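PDB 5LFZ: ArCE4A from Arthrobacter sp. AW19M34-1, which probably removes acetyl groups from N-acetylglucosamine-containing polysaccharides such as chitin, as a metal-dependent carbohydrate esterase of family 4. Local coordinates for residues A[44-49]-A[181-186]. Sequence-based numbering, arbitrary orientation.
Sequences DELSEQ and KAVPQL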
# COMPACT_ATOMS: atom_id res chain seq x y z
N ASP A 44 4.60 14.89 0.33
CA ASP A 44 5.19 16.07 -0.30
C ASP A 44 6.03 15.66 -1.50
O ASP A 44 5.91 16.25 -2.58
CB ASP A 44 6.04 16.85 0.70
CG ASP A 44 5.21 17.60 1.73
OD1 ASP A 44 3.98 17.74 1.55
OD2 ASP A 44 5.79 18.05 2.74
N GLU A 45 6.88 14.65 -1.32
CA GLU A 45 7.75 14.20 -2.40
C GLU A 45 6.96 13.61 -3.56
O GLU A 45 7.25 13.88 -4.72
CB GLU A 45 8.76 13.16 -1.88
CG GLU A 45 9.73 13.69 -0.83
CD GLU A 45 10.62 14.82 -1.34
OE1 GLU A 45 10.85 14.90 -2.56
OE2 GLU A 45 11.08 15.62 -0.50
N LEU A 46 5.94 12.81 -3.24
CA LEU A 46 5.08 12.23 -4.26
C LEU A 46 4.37 13.33 -5.05
O LEU A 46 4.27 13.25 -6.28
CB LEU A 46 4.07 11.28 -3.63
CG LEU A 46 4.69 9.97 -3.15
CD1 LEU A 46 3.68 9.19 -2.31
CD2 LEU A 46 5.17 9.14 -4.34
N SER A 47 3.91 14.35 -4.35
CA SER A 47 3.27 15.50 -4.97
C SER A 47 4.22 16.21 -5.93
O SER A 47 3.83 16.58 -7.04
CB SER A 47 2.78 16.48 -3.91
OG SER A 47 2.24 17.65 -4.50
N GLU A 48 5.46 16.40 -5.51
CA GLU A 48 6.44 17.12 -6.32
C GLU A 48 6.69 16.45 -7.66
O GLU A 48 7.05 17.11 -8.64
CB GLU A 48 7.76 17.27 -5.55
CG GLU A 48 7.72 18.37 -4.49
CD GLU A 48 8.95 18.39 -3.60
OE1 GLU A 48 8.79 18.51 -2.37
OE2 GLU A 48 10.07 18.30 -4.14
N GLN A 49 6.47 15.14 -7.74
CA GLN A 49 6.65 14.45 -9.00
C GLN A 49 5.35 13.86 -9.54
O GLN A 49 5.37 12.93 -10.33
CB GLN A 49 7.71 13.35 -8.86
CG GLN A 49 9.05 13.89 -8.40
CD GLN A 49 10.16 12.88 -8.54
OE1 GLN A 49 10.27 12.19 -9.56
NE2 GLN A 49 11.00 12.79 -7.53
N LYS A 181 13.62 9.53 1.80
CA LYS A 181 14.82 9.81 1.02
C LYS A 181 14.86 9.00 -0.27
O LYS A 181 15.44 9.43 -1.27
CB LYS A 181 16.07 9.54 1.86
CG LYS A 181 16.27 10.55 2.99
CD LYS A 181 17.48 10.21 3.84
CE LYS A 181 18.19 11.46 4.34
NZ LYS A 181 17.37 12.70 4.14
N ALA A 182 14.24 7.82 -0.26
CA ALA A 182 14.24 6.96 -1.44
C ALA A 182 13.32 7.47 -2.53
O ALA A 182 13.63 7.36 -3.72
CB ALA A 182 13.85 5.54 -1.06
N VAL A 183 12.17 8.01 -2.15
CA VAL A 183 11.11 8.26 -3.12
C VAL A 183 11.48 9.20 -4.28
O VAL A 183 11.16 8.86 -5.43
CB VAL A 183 9.85 8.78 -2.42
CG1 VAL A 183 9.00 9.63 -3.36
CG2 VAL A 183 9.06 7.60 -1.94
N PRO A 184 12.14 10.34 -4.02
CA PRO A 184 12.48 11.20 -5.16
C PRO A 184 13.27 10.46 -6.23
O PRO A 184 12.95 10.56 -7.41
CB PRO A 184 13.32 12.31 -4.53
CG PRO A 184 12.85 12.36 -3.12
CD PRO A 184 12.59 10.94 -2.75
N GLN A 185 14.27 9.70 -5.81
CA GLN A 185 15.09 8.94 -6.74
C GLN A 185 14.33 7.76 -7.35
O GLN A 185 14.47 7.46 -8.54
CB GLN A 185 16.36 8.45 -6.05
CG GLN A 185 17.30 7.71 -6.97
CD GLN A 185 18.56 7.23 -6.26
OE1 GLN A 185 19.46 6.68 -6.89
NE2 GLN A 185 18.62 7.43 -4.94
N LEU A 186 13.53 7.08 -6.53
CA LEU A 186 12.81 5.90 -6.99
C LEU A 186 11.82 6.26 -8.10
O LEU A 186 11.75 5.57 -9.13
CB LEU A 186 12.08 5.22 -5.83
CG LEU A 186 11.26 4.01 -6.26
CD1 LEU A 186 12.13 3.03 -7.03
CD2 LEU A 186 10.61 3.32 -5.07
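Q49 reaches across to P184 with its amide nitrogen: NE2 donates to the P184 carbonyl O at 3.0 Å with an N-H...O angle of 166°. The acceptor lies nearly in the Q49 amide plane, and the donor sits in the carbonyl plane on a lone pair. S188 OG is also hydrogen-bonded to that carbonyl, and more weakly to Q49 OE1. One turn earlier, E45 and P184 approach obliquely; the E45 chain bends at chi2 (-62°), and OE1 comes to 3.3 Å from P184 CG, a van der Waals contact with the ring. V183 carries the inner side, its CG1 anti to the backbone N and 3.8 Å from E45 CB. L46 meets it at about a right angle, CD2 to CG1 4.0 Å. Replacing Q49 with an alanine would probably leave the P184 carbonyl with S188 but without the Q49 amide, and remove the one hydrogen bond found between the two segments. The axes of 44-48 and 181-186 approach to 9.3 Å and run nearly parallel (13°), and V183 also touches F31 on strand 26-32: side-by-side packing of helices 39-48 and 177-192 on the outside of the parallel sheet, as expected for the distorted (beta/alpha) barrel of the NodB homology domain.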